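Local coordinates for hypothetical protein PAE2754 (Pyrobaculum aerophilum, PDB 1V8P) that works as a magnesium-dependent PIN-domain nuclease with exonuclease activity and is probably the toxin of a type II toxin-antitoxin system, at residues C[29-34]-C[118-123]; C[36-41]-C[84-89]; C[55-60]-C[94-99]; C[129-134]-C[143-148]. The protein carries 1 engineered substitution. All blocks are in the same frame, centred on the assembly; numbering follows the deposited sequence.

Contact 1 (C[29-34]-C[118-123])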
loop_
_atom_site.group_PDB
_atom_site.type_symbol
_atom_site.label_atom_id
_atom_site.label_comp_id
_atom_site.label_asym_id
_atom_site.label_seq_id
_atom_site.Cartn_x
_atom_site.Cartn_y
_atom_site.Cartn_z
ATOM N N GLU C 29 15.645 -4.171 -25.748
ATOM C CA GLU C 29 16.304 -5.319 -25.118
ATOM C C GLU C 29 15.967 -5.355 -23.619
ATOM O O GLU C 29 15.965 -6.416 -22.991
ATOM C CB GLU C 29 17.828 -5.221 -25.292
ATOM C CG GLU C 29 18.364 -5.458 -26.702
ATOM C CD GLU C 29 19.817 -4.992 -26.877
ATOM O OE1 GLU C 29 20.675 -5.325 -26.027
ATOM O OE2 GLU C 29 20.110 -4.289 -27.874
ATOM N N TYR C 30 15.665 -4.197 -23.049
ATOM C CA TYR C 30 15.353 -4.142 -21.627
ATOM C C TYR C 30 13.992 -3.551 -21.231
ATOM O O TYR C 30 13.511 -2.591 -21.841
ATOM C CB TYR C 30 16.434 -3.355 -20.892
ATOM C CG TYR C 30 17.837 -3.790 -21.194
ATOM C CD1 TYR C 30 18.570 -3.203 -22.230
ATOM C CD2 TYR C 30 18.443 -4.791 -20.440
ATOM C CE1 TYR C 30 19.877 -3.604 -22.502
ATOM C CE2 TYR C 30 19.746 -5.203 -20.700
ATOM C CZ TYR C 30 20.462 -4.605 -21.727
ATOM O OH TYR C 30 21.767 -4.997 -21.943
ATOM N N LEU C 31 13.386 -4.149 -20.206
ATOM C CA LEU C 31 12.130 -3.681 -19.630
ATOM C C LEU C 31 12.560 -3.094 -18.284
ATOM O O LEU C 31 13.106 -3.816 -17.441
ATOM C CB LEU C 31 11.150 -4.835 -19.385
ATOM C CG LEU C 31 9.870 -4.426 -18.642
ATOM C CD1 LEU C 31 9.125 -3.376 -19.454
ATOM C CD2 LEU C 31 8.973 -5.630 -18.408
ATOM N N VAL C 32 12.330 -1.797 -18.092
ATOM C CA VAL C 32 12.716 -1.109 -16.860
ATOM C C VAL C 32 11.525 -0.872 -15.945
ATOM O O VAL C 32 10.476 -0.434 -16.406
ATOM C CB VAL C 32 13.366 0.255 -17.186
ATOM C CG1 VAL C 32 13.705 0.986 -15.922
ATOM C CG2 VAL C 32 14.605 0.053 -18.026
ATOM N N ASP C 33 11.673 -1.154 -14.652
ATOM C CA ASP C 33 10.554 -0.935 -13.731
ATOM C C ASP C 33 10.739 0.344 -12.890
ATOM O O ASP C 33 11.786 0.997 -12.948
ATOM C CB ASP C 33 10.311 -2.183 -12.850
ATOM C CG ASP C 33 11.176 -2.223 -11.601
ATOM O OD1 ASP C 33 12.158 -1.455 -11.490
ATOM O OD2 ASP C 33 10.863 -3.055 -10.726
ATOM N N ALA C 34 9.706 0.705 -12.131
ATOM C CA ALA C 34 9.725 1.916 -11.331
ATOM C C ALA C 34 10.952 2.082 -10.446
ATOM O O ALA C 34 11.544 3.166 -10.414
ATOM C CB ALA C 34 8.451 2.011 -10.490
ATOM N N ALA C 118 4.385 -8.598 -10.784
ATOM C CA ALA C 118 4.212 -9.712 -11.719
ATOM C C ALA C 118 3.996 -9.237 -13.143
ATOM O O ALA C 118 4.265 -9.982 -14.093
ATOM C CB ALA C 118 3.062 -10.601 -11.299
ATOM N N SER C 119 3.504 -8.011 -13.300
ATOM C CA SER C 119 3.287 -7.459 -14.628
ATOM C C SER C 119 4.656 -7.357 -15.312
ATOM O O SER C 119 4.802 -7.625 -16.512
ATOM C CB SER C 119 2.627 -6.075 -14.526
ATOM O OG SER C 119 1.307 -6.171 -14.021
ATOM N N TYR C 120 5.662 -6.990 -14.527
ATOM C CA TYR C 120 7.019 -6.866 -15.039
ATOM C C TYR C 120 7.677 -8.212 -15.379
ATOM O O TYR C 120 8.284 -8.358 -16.440
ATOM C CB TYR C 120 7.877 -6.102 -14.038
ATOM C CG TYR C 120 7.476 -4.654 -13.961
ATOM C CD1 TYR C 120 6.587 -4.200 -12.979
ATOM C CD2 TYR C 120 7.959 -3.736 -14.904
ATOM C CE1 TYR C 120 6.194 -2.875 -12.933
ATOM C CE2 TYR C 120 7.574 -2.410 -14.868
ATOM C CZ TYR C 120 6.692 -1.975 -13.880
ATOM O OH TYR C 120 6.327 -0.648 -13.825
ATOM N N ALA C 121 7.549 -9.185 -14.482
ATOM C CA ALA C 121 8.117 -10.505 -14.687
ATOM C C ALA C 121 7.520 -11.142 -15.944
ATOM O O ALA C 121 8.243 -11.669 -16.792
ATOM C CB ALA C 121 7.841 -11.390 -13.455
ATOM N N TYR C 122 6.197 -11.075 -16.061
ATOM C CA TYR C 122 5.516 -11.653 -17.208
ATOM C C TYR C 122 5.913 -11.042 -18.553
ATOM O O TYR C 122 6.172 -11.766 -19.507
ATOM C CB TYR C 122 4.005 -11.543 -17.037
ATOM C CG TYR C 122 3.241 -12.112 -18.206
ATOM C CD1 TYR C 122 2.974 -13.488 -18.300
ATOM C CD2 TYR C 122 2.855 -11.293 -19.262
ATOM C CE1 TYR C 122 2.344 -14.022 -19.432
ATOM C CE2 TYR C 122 2.233 -11.812 -20.392
ATOM C CZ TYR C 122 1.980 -13.168 -20.476
ATOM O OH TYR C 122 1.370 -13.643 -21.620
ATOM N N VAL C 123 5.962 -9.720 -18.632
ATOM C CA VAL C 123 6.301 -9.048 -19.880
ATOM C C VAL C 123 7.727 -9.289 -20.291
ATOM O O VAL C 123 8.009 -9.509 -21.472
ATOM C CB VAL C 123 6.080 -7.529 -19.788
ATOM C CG1 VAL C 123 6.565 -6.836 -21.071
ATOM C CG2 VAL C 123 4.624 -7.259 -19.555
#

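Contact 2 (C[36-41]-C[84-89])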
loop_
_atom_site.group_PDB
_atom_site.type_symbol
_atom_site.label_atom_id
_atom_site.label_comp_id
_atom_site.label_asym_id
_atom_site.label_seq_id
_atom_site.Cartn_x
_atom_site.Cartn_y
_atom_site.Cartn_z
ATOM N N ALA C 36 13.908 0.792 -10.838
ATOM C CA ALA C 36 15.091 0.980 -11.683
ATOM C C ALA C 36 15.059 2.353 -12.334
ATOM O O ALA C 36 16.049 3.095 -12.317
ATOM C CB ALA C 36 15.148 -0.085 -12.761
ATOM N N LEU C 37 13.909 2.658 -12.933
ATOM C CA LEU C 37 13.685 3.931 -13.594
ATOM C C LEU C 37 14.116 5.028 -12.629
ATOM O O LEU C 37 14.831 5.956 -13.004
ATOM C CB LEU C 37 12.198 4.067 -13.950
ATOM C CG LEU C 37 11.658 5.267 -14.736
ATOM C CD1 LEU C 37 11.710 6.523 -13.891
ATOM C CD2 LEU C 37 12.452 5.427 -16.003
ATOM N N TYR C 38 13.696 4.901 -11.377
ATOM C CA TYR C 38 14.049 5.884 -10.368
ATOM C C TYR C 38 15.562 6.028 -10.204
ATOM O O TYR C 38 16.067 7.131 -10.092
ATOM C CB TYR C 38 13.419 5.521 -9.022
ATOM C CG TYR C 38 12.667 6.668 -8.388
ATOM C CD1 TYR C 38 11.465 7.125 -8.934
ATOM C CD2 TYR C 38 13.164 7.309 -7.253
ATOM C CE1 TYR C 38 10.775 8.194 -8.363
ATOM C CE2 TYR C 38 12.485 8.375 -6.674
ATOM C CZ TYR C 38 11.292 8.815 -7.231
ATOM O OH TYR C 38 10.617 9.872 -6.652
ATOM N N ALA C 39 16.294 4.922 -10.179
ATOM C CA ALA C 39 17.747 5.014 -10.032
ATOM C C ALA C 39 18.340 5.663 -11.287
ATOM O O ALA C 39 19.146 6.588 -11.205
ATOM C CB ALA C 39 18.354 3.622 -9.818
ATOM N N LEU C 40 17.917 5.172 -12.446
ATOM C CA LEU C 40 18.372 5.680 -13.729
ATOM C C LEU C 40 18.178 7.188 -13.887
ATOM O O LEU C 40 18.960 7.851 -14.579
ATOM C CB LEU C 40 17.629 4.958 -14.857
ATOM C CG LEU C 40 17.977 3.485 -15.066
ATOM C CD1 LEU C 40 16.973 2.836 -16.016
ATOM C CD2 LEU C 40 19.400 3.378 -15.598
ATOM N N ALA C 41 17.135 7.725 -13.260
ATOM C CA ALA C 41 16.838 9.152 -13.369
ATOM C C ALA C 41 18.035 10.048 -13.071
ATOM O O ALA C 41 18.085 11.180 -13.528
ATOM C CB ALA C 41 15.658 9.524 -12.462
ATOM N N ARG C 84 9.119 17.552 -13.101
ATOM C CA ARG C 84 9.342 17.919 -14.491
ATOM C C ARG C 84 10.493 17.103 -15.030
ATOM O O ARG C 84 10.464 16.646 -16.170
ATOM C CB ARG C 84 9.660 19.404 -14.617
ATOM C CG ARG C 84 8.429 20.290 -14.626
ATOM C CD ARG C 84 8.806 21.778 -14.691
ATOM N NE ARG C 84 8.169 22.531 -13.608
ATOM C CZ ARG C 84 8.817 22.983 -12.540
ATOM N NH1 ARG C 84 10.123 22.765 -12.422
ATOM N NH2 ARG C 84 8.157 23.631 -11.582
ATOM N N HIS C 85 11.513 16.921 -14.205
ATOM C CA HIS C 85 12.655 16.131 -14.604
ATOM C C HIS C 85 12.209 14.680 -14.814
ATOM O O HIS C 85 12.424 14.112 -15.889
ATOM C CB HIS C 85 13.728 16.227 -13.530
ATOM C CG HIS C 85 14.872 15.282 -13.724
ATOM N ND1 HIS C 85 15.627 15.250 -14.874
ATOM C CD2 HIS C 85 15.397 14.342 -12.902
ATOM C CE1 HIS C 85 16.569 14.331 -14.755
ATOM N NE2 HIS C 85 16.451 13.766 -13.566
ATOM N N LEU C 86 11.565 14.099 -13.798
ATOM C CA LEU C 86 11.080 12.719 -13.853
ATOM C C LEU C 86 10.248 12.511 -15.117
ATOM O O LEU C 86 10.261 11.443 -15.723
ATOM C CB LEU C 86 10.208 12.410 -12.622
ATOM C CG LEU C 86 10.107 10.977 -12.044
ATOM C CD1 LEU C 86 8.742 10.786 -11.395
ATOM C CD2 LEU C 86 10.293 9.914 -13.119
ATOM N N LYS C 87 9.523 13.550 -15.504
ATOM C CA LYS C 87 8.673 13.502 -16.686
ATOM C C LYS C 87 9.490 13.318 -17.962
ATOM O O LYS C 87 9.159 12.480 -18.803
ATOM C CB LYS C 87 7.851 14.791 -16.774
ATOM C CG LYS C 87 6.884 14.846 -17.926
ATOM C CD LYS C 87 6.131 16.151 -17.907
ATOM C CE LYS C 87 5.042 16.187 -18.960
ATOM N NZ LYS C 87 4.223 17.424 -18.781
ATOM N N LYS C 88 10.558 14.103 -18.089
ATOM C CA LYS C 88 11.435 14.054 -19.260
ATOM C C LYS C 88 12.092 12.685 -19.341
ATOM O O LYS C 88 12.163 12.076 -20.406
ATOM C CB LYS C 88 12.516 15.157 -19.191
ATOM C CG LYS C 88 11.965 16.565 -19.024
ATOM C CD LYS C 88 12.650 17.554 -19.951
ATOM C CE LYS C 88 12.121 18.976 -19.776
ATOM N NZ LYS C 88 12.573 19.555 -18.475
ATOM N N VAL C 89 12.575 12.214 -18.201
ATOM C CA VAL C 89 13.201 10.906 -18.116
ATOM C C VAL C 89 12.229 9.848 -18.640
ATOM O O VAL C 89 12.606 9.004 -19.439
ATOM C CB VAL C 89 13.571 10.578 -16.675
ATOM C CG1 VAL C 89 14.015 9.134 -16.572
ATOM C CG2 VAL C 89 14.666 11.527 -16.200
#

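Contact 3 (C[55-60]-C[94-99])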
loop_
_atom_site.group_PDB
_atom_site.type_symbol
_atom_site.label_atom_id
_atom_site.label_comp_id
_atom_site.label_asym_id
_atom_site.label_seq_id
_atom_site.Cartn_x
_atom_site.Cartn_y
_atom_site.Cartn_z
ATOM N N ALA C 55 12.674 0.044 -22.353
ATOM C CA ALA C 55 11.234 0.237 -22.377
ATOM C C ALA C 55 10.648 0.129 -20.965
ATOM O O ALA C 55 11.303 -0.338 -20.041
ATOM C CB ALA C 55 10.588 -0.782 -23.293
ATOM N N ILE C 56 9.408 0.583 -20.826
ATOM C CA ILE C 56 8.665 0.560 -19.570
ATOM C C ILE C 56 7.262 0.149 -19.940
ATOM O O ILE C 56 6.940 -0.014 -21.114
ATOM C CB ILE C 56 8.540 1.969 -18.914
ATOM C CG1 ILE C 56 7.862 2.929 -19.902
ATOM C CG2 ILE C 56 9.894 2.466 -18.434
ATOM C CD1 ILE C 56 7.892 4.375 -19.496
ATOM N N LEU C 57 6.423 -0.018 -18.934
ATOM C CA LEU C 57 5.039 -0.366 -19.166
ATOM C C LEU C 57 4.274 0.919 -18.831
ATOM O O LEU C 57 4.851 1.846 -18.265
ATOM C CB LEU C 57 4.614 -1.490 -18.218
ATOM C CG LEU C 57 5.354 -2.829 -18.204
ATOM C CD1 LEU C 57 4.630 -3.790 -17.255
ATOM C CD2 LEU C 57 5.386 -3.424 -19.577
ATOM N N HIS C 58 2.995 1.009 -19.173
ATOM C CA HIS C 58 2.256 2.216 -18.814
ATOM C C HIS C 58 2.291 2.330 -17.283
ATOM O O HIS C 58 2.460 3.424 -16.727
ATOM C CB HIS C 58 0.800 2.121 -19.275
ATOM C CG HIS C 58 0.609 2.298 -20.747
ATOM N ND1 HIS C 58 0.731 3.522 -21.377
ATOM C CD2 HIS C 58 0.300 1.404 -21.715
ATOM C CE1 HIS C 58 0.505 3.372 -22.670
ATOM N NE2 HIS C 58 0.241 2.097 -22.901
ATOM N N LEU C 59 2.126 1.190 -16.613
ATOM C CA LEU C 59 2.128 1.127 -15.149
ATOM C C LEU C 59 3.322 1.865 -14.545
ATOM O O LEU C 59 3.226 2.442 -13.475
ATOM C CB LEU C 59 2.185 -0.331 -14.694
ATOM C CG LEU C 59 1.754 -0.858 -13.312
ATOM C CD1 LEU C 59 2.760 -1.894 -12.874
ATOM C CD2 LEU C 59 1.663 0.234 -12.274
ATOM N N THR C 60 4.451 1.834 -15.238
ATOM C CA THR C 60 5.659 2.471 -14.748
ATOM C C THR C 60 5.476 3.962 -14.488
ATOM O O THR C 60 5.997 4.495 -13.512
ATOM C CB THR C 60 6.814 2.265 -15.742
ATOM O OG1 THR C 60 6.983 0.862 -15.976
ATOM C CG2 THR C 60 8.117 2.846 -15.193
ATOM N N LYS C 94 10.419 3.715 -24.463
ATOM C CA LYS C 94 9.410 3.132 -25.333
ATOM C C LYS C 94 8.429 2.507 -24.346
ATOM O O LYS C 94 8.843 1.949 -23.336
ATOM C CB LYS C 94 10.038 2.034 -26.202
ATOM C CG LYS C 94 9.376 1.807 -27.558
ATOM C CD LYS C 94 7.940 1.275 -27.466
ATOM C CE LYS C 94 7.362 0.987 -28.865
ATOM N NZ LYS C 94 5.962 0.458 -28.834
ATOM N N VAL C 95 7.138 2.601 -24.622
ATOM C CA VAL C 95 6.145 2.040 -23.729
ATOM C C VAL C 95 5.509 0.829 -24.387
ATOM O O VAL C 95 4.989 0.922 -25.493
ATOM C CB VAL C 95 5.059 3.091 -23.402
ATOM C CG1 VAL C 95 4.058 2.547 -22.398
ATOM C CG2 VAL C 95 5.726 4.342 -22.865
ATOM N N LEU C 96 5.558 -0.310 -23.705
ATOM C CA LEU C 96 4.979 -1.531 -24.243
ATOM C C LEU C 96 3.492 -1.578 -23.965
ATOM O O LEU C 96 2.973 -0.777 -23.196
ATOM C CB LEU C 96 5.662 -2.756 -23.627
ATOM C CG LEU C 96 7.188 -2.648 -23.693
ATOM C CD1 LEU C 96 7.824 -3.932 -23.206
ATOM C CD2 LEU C 96 7.605 -2.332 -25.121
ATOM N N GLU C 97 2.811 -2.523 -24.602
ATOM C CA GLU C 97 1.372 -2.688 -24.424
ATOM C C GLU C 97 1.092 -3.334 -23.091
ATOM O O GLU C 97 1.944 -4.003 -22.526
ATOM C CB GLU C 97 0.783 -3.594 -25.509
ATOM C CG GLU C 97 0.979 -3.139 -26.944
ATOM C CD GLU C 97 0.162 -3.978 -27.932
ATOM O OE1 GLU C 97 0.122 -5.229 -27.794
ATOM O OE2 GLU C 97 -0.440 -3.385 -28.854
ATOM N N ASP C 98 -0.112 -3.161 -22.592
ATOM C CA ASP C 98 -0.460 -3.793 -21.335
ATOM C C ASP C 98 -0.588 -5.293 -21.540
ATOM O O ASP C 98 -1.069 -5.753 -22.569
ATOM C CB ASP C 98 -1.777 -3.232 -20.803
ATOM C CG ASP C 98 -1.707 -1.739 -20.556
ATOM O OD1 ASP C 98 -2.740 -1.070 -20.745
ATOM O OD2 ASP C 98 -0.622 -1.243 -20.178
ATOM N N PRO C 99 -0.128 -6.076 -20.562
ATOM C CA PRO C 99 -0.167 -7.542 -20.566
ATOM C C PRO C 99 -1.585 -8.055 -20.315
ATOM O O PRO C 99 -2.447 -7.315 -19.870
ATOM C CB PRO C 99 0.749 -7.916 -19.402
ATOM C CG PRO C 99 1.629 -6.720 -19.247
ATOM C CD PRO C 99 0.723 -5.570 -19.473
#

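Contact 4 (C[129-134]-C[143-148])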
loop_
_atom_site.group_PDB
_atom_site.type_symbol
_atom_site.label_atom_id
_atom_site.label_comp_id
_atom_site.label_asym_id
_atom_site.label_seq_id
_atom_site.Cartn_x
_atom_site.Cartn_y
_atom_site.Cartn_z
ATOM N N LEU C 129 12.853 -10.253 -22.908
ATOM C CA LEU C 129 13.491 -8.978 -22.627
ATOM C C LEU C 129 14.181 -9.142 -21.289
ATOM O O LEU C 129 13.827 -10.027 -20.521
ATOM C CB LEU C 129 12.434 -7.875 -22.536
ATOM C CG LEU C 129 11.656 -7.540 -23.815
ATOM C CD1 LEU C 129 10.360 -6.830 -23.442
ATOM C CD2 LEU C 129 12.517 -6.671 -24.746
ATOM N N VAL C 130 15.171 -8.307 -21.007
ATOM C CA VAL C 130 15.864 -8.395 -19.723
ATOM C C VAL C 130 15.211 -7.412 -18.777
ATOM O O VAL C 130 15.196 -6.217 -19.044
ATOM C CB VAL C 130 17.353 -8.023 -19.829
ATOM C CG1 VAL C 130 17.953 -7.916 -18.439
ATOM C CG2 VAL C 130 18.108 -9.070 -20.657
ATOM N N LEU C 131 14.676 -7.909 -17.666
ATOM C CA LEU C 131 14.034 -7.029 -16.707
ATOM C C LEU C 131 15.094 -6.296 -15.880
ATOM O O LEU C 131 15.974 -6.919 -15.287
ATOM C CB LEU C 131 13.135 -7.832 -15.753
ATOM C CG LEU C 131 11.987 -7.130 -14.997
ATOM C CD1 LEU C 131 11.698 -7.872 -13.700
ATOM C CD2 LEU C 131 12.327 -5.704 -14.683
ATOM N N VAL C 132 15.023 -4.972 -15.853
ATOM C CA VAL C 132 15.938 -4.207 -15.018
ATOM C C VAL C 132 15.072 -3.726 -13.831
ATOM O O VAL C 132 14.052 -3.054 -14.005
ATOM C CB VAL C 132 16.555 -3.010 -15.773
ATOM C CG1 VAL C 132 17.668 -2.384 -14.924
ATOM C CG2 VAL C 132 17.127 -3.486 -17.122
ATOM N N THR C 133 15.466 -4.116 -12.627
ATOM C CA THR C 133 14.730 -3.773 -11.422
ATOM C C THR C 133 15.713 -3.597 -10.279
ATOM O O THR C 133 16.829 -4.099 -10.317
ATOM C CB THR C 133 13.713 -4.902 -11.052
ATOM O OG1 THR C 133 13.151 -4.661 -9.757
ATOM C CG2 THR C 133 14.399 -6.257 -11.050
ATOM N N GLN C 134 15.288 -2.881 -9.253
ATOM C CA GLN C 134 16.150 -2.649 -8.121
ATOM C C GLN C 134 15.667 -3.513 -6.959
ATOM O O GLN C 134 16.341 -3.603 -5.931
ATOM C CB GLN C 134 16.119 -1.161 -7.763
ATOM C CG GLN C 134 17.402 -0.622 -7.173
ATOM C CD GLN C 134 18.549 -0.655 -8.151
ATOM O OE1 GLN C 134 18.363 -0.922 -9.322
ATOM N NE2 GLN C 134 19.742 -0.375 -7.672
ATOM N N LYS C 143 13.676 -14.560 -14.426
ATOM C CA LYS C 143 14.804 -15.080 -15.177
ATOM C C LYS C 143 15.476 -14.060 -16.067
ATOM O O LYS C 143 14.841 -13.472 -16.934
ATOM C CB LYS C 143 14.342 -16.278 -16.004
ATOM C CG LYS C 143 13.552 -17.256 -15.163
ATOM C CD LYS C 143 13.142 -18.475 -15.933
ATOM C CE LYS C 143 11.933 -19.129 -15.252
ATOM N NZ LYS C 143 12.114 -19.182 -13.763
ATOM N N GLY C 144 16.770 -13.866 -15.849
ATOM C CA GLY C 144 17.525 -12.920 -16.644
ATOM C C GLY C 144 17.511 -11.493 -16.130
ATOM O O GLY C 144 18.140 -10.621 -16.740
ATOM N N ALA C 145 16.826 -11.246 -15.011
ATOM C CA ALA C 145 16.736 -9.896 -14.457
ATOM C C ALA C 145 18.025 -9.380 -13.841
ATOM O O ALA C 145 18.753 -10.100 -13.165
ATOM C CB ALA C 145 15.613 -9.821 -13.433
ATOM N N ILE C 146 18.291 -8.109 -14.084
ATOM C CA ILE C 146 19.487 -7.460 -13.584
ATOM C C ILE C 146 19.113 -6.182 -12.860
ATOM O O ILE C 146 17.979 -5.725 -12.947
ATOM C CB ILE C 146 20.423 -7.088 -14.735
ATOM C CG1 ILE C 146 19.706 -6.136 -15.685
ATOM C CG2 ILE C 146 20.871 -8.340 -15.472
ATOM C CD1 ILE C 146 20.575 -5.609 -16.808
ATOM N N ASP C 147 20.062 -5.614 -12.129
ATOM C CA ASP C 147 19.803 -4.363 -11.448
ATOM C C ASP C 147 20.414 -3.253 -12.300
ATOM O O ASP C 147 21.095 -3.537 -13.292
ATOM C CB ASP C 147 20.413 -4.360 -10.052
ATOM C CG ASP C 147 21.877 -4.678 -10.059
ATOM O OD1 ASP C 147 22.552 -4.484 -11.098
ATOM O OD2 ASP C 147 22.354 -5.116 -8.997
ATOM N N VAL C 148 20.182 -2.005 -11.905
ATOM C CA VAL C 148 20.668 -0.858 -12.664
ATOM C C VAL C 148 22.164 -0.829 -12.914
ATOM O O VAL C 148 22.605 -0.465 -14.005
ATOM C CB VAL C 148 20.220 0.463 -12.003
ATOM C CG1 VAL C 148 20.926 1.648 -12.641
ATOM C CG2 VAL C 148 18.716 0.614 -12.158
#

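Contact 1 (C[29-34]-C[118-123])
Asp33 sets its CB over one face of the Tyr120 ring: the carbon lies 3.6 Å from the ring centroid, 20° off the normal, displaced toward the rim, with Tyr120 CE2 the nearest ring atom at 3.4 Å. This CH-pi contact comes from the CB methylene, with CA next to the ring rim. With CG of Asp33 between backbone N and carbonyl carbon (chi1 86°), the carboxylate is directed to other partners: OD1 takes the backbone N of Ala36 and the hydroxyl of Ser35 at the start of helix 34-40, as an N-cap, and OD2 meets Thr133 OG1. The far end of the tyrosine is also fixed, its OH hydrogen-bonded to Thr60 OG1 and Glu63 OE2, so the ring is held at its tip as well as over its face.

Two residues back, Leu31 extends its chain toward the helix with CG anti to the backbone N (chi1 174°). One branch, CD2, does the touching. It lies against Tyr120 O, reaches Val123 CB at 3.7 Å, the two side chains crossing at about a right angle, and sits 4.1 Å from Tyr120 CD2. Val32 between them points its CB the other way. Strand 30-32 and helix 118-123 run nearly antiparallel, with their axes 9.4 Å apart. A helix is thus packed antiparallel to a strand of a parallel sheet, as in the alpha/beta fold of PIN domains, and Asp33, directly following the strand's C-terminal end, is a predicted magnesium ligand together with Asp117 and Asp135 in the acidic site.

Contact 2 (C[36-41]-C[84-89])
Ala41 and His85 make the polar link where two helices of the PIN domain's alpha/beta fold cross, 34-40 from beside the sheet and 79-91 from the helical pair that follows strand 54-56. The short axes are steeply inclined, at 109°, and approach no closer than 10.7 Å, so side chains fill most of the interface, the backbone of Ala41 excepted.

Leu37 supplies the apolar centre. Its CG stands anti to the backbone N, which extends the chain toward helix 84-89, where the branches part: CD1 meets Leu86 CD2 at 3.8 Å, while CD2 lies 4.1 Å from Val89 CG1, the leucine and valine side chains lying alongside but pointing opposite ways. Leu37 also packs on Val32 of strand 30-32, and Leu86 is packed against Leu101 of the second subunit. Tyr38 adds a looser contact, its CE1 4.5 Å from Leu86 CD1, and its side chain also packs on Ala67 and Leu68 of helix 58-73.

His85 can be followed outward. CB and CG form a stalk, with CG anti to the backbone N, that brings the ring across toward Ala41. One ring face lies over CG2 of Val89, one helical turn on, with CE1 the nearest ring atom at 3.7 Å. CD2 is 4.2 Å from Ala41 O and CE1 3.7 Å, but it is NE2 that bonds. Its N-H reaches Ala41 O at 3.1 Å with a bent N-H...O angle of 149°; the oxygen lies near the plane of the imidazole, whereas NE2 itself is tilted 32° from the plane of the carbonyl.

Contact 3 (C[55-60]-C[94-99])
Ile56 bridges two residues of segment 94-99 in parallel register, its N donating to Lys94 O at 2.9 Å and its O accepting from Leu96 N at 3.0 Å. End to end the two touching parts are inclined at 45°. On one face of the sheet Ala55 CB is 3.8 Å from Leu96 CD2. On the other, Ile56 CG1 touches Val95 CG2 at 3.9 Å. The two strands belong to a beta-alpha-beta crossover: the chain leaves 54-56, passes through helices 58-73 and 79-91, and returns as 94-95 at the margin of the parallel sheet. His58, near the start of helix 58-73, bends back over this margin. Val95 CG1 stands 3.6 Å from the centroid of the imidazole and only 10° off its normal, a CH-pi contact centred on the face. Asp98 OD2 comes to the ring edge, 3.2 Å from His58 CD2, the carboxylate and ring planes 68° apart. The polar ends are engaged by the second subunit: His58 ND1 bonds Asp98 OD1 of that subunit, which returns the same bond, Asp98 OD2 bonds Tyr62 OH of the second subunit, and the two His58 rings stack.

Contact 4 (C[129-134]-C[143-148])
Ile146 and Val132 pair through their backbones in a single bridge: Ile146 N gives its hydrogen to Leu131 O at 2.9 Å, and Ile146 O receives the N-H of Thr133 at 3.0 Å. Both bonds are nearly straight, at 159° and 164°. CA-H...O contacts accompany them, among them Val132 CA to Ile146 O and Asp147 CA to Thr133 O. A third, weak bond joins the chains through a side chain: Gln134, bent at its second torsion (65°), turns OE1 back to meet Val148 N at 3.3 Å.

In this way a loop with no regular strand of its own adds a single bridge to the edge of the PIN domain's parallel sheet at strand 130-132, which within the chain is its outermost strand on this side. Gly144, with a positive phi, leads the loop into this pairing.

Apolar contacts line the pairing. Val130 CG1 meets Ile146 CG1 at 3.7 Å, the two side chains crossing at about a right angle, and Val132 divides its branches, CG2 lying 4.0 Å from Ile146 CG1 and CG1 4.2 Å from Val148 CG2. Leu131 CB and Ala145 CB face each other at 3.9 Å.

The polar side chains of Asp147 and Thr133 have partners outside the two segments. Asp147 is the N-cap of helix 148-156, its OD1 also bonded to Thr150 OG1. Thr133 OG1 is bonded to Asp33 OD2 and takes a hydrogen bond from the backbone N of Asp135, both predicted magnesium ligands.

Strand 30-32, near the N terminus, opens the longest loop, which contact 1 closes only at helix 115-127. Two shorter loops are nested inside it. Contact 2 opens at helix 34-40 and closes at helix 79-91; contact 3 opens at strand 54-56, before that closure, and ends at strand 94-95, so these two cross. Contact 4 follows in series, closing a short loop around helix 136-141. The sheet joins three of them: strand 30-32 lies between 54-56, reached through Val32 N and Ala55 O, and 130-132, reached through Leu31 O and Val132 N. Contact 2 reaches contact 4 through Leu40 and Val148.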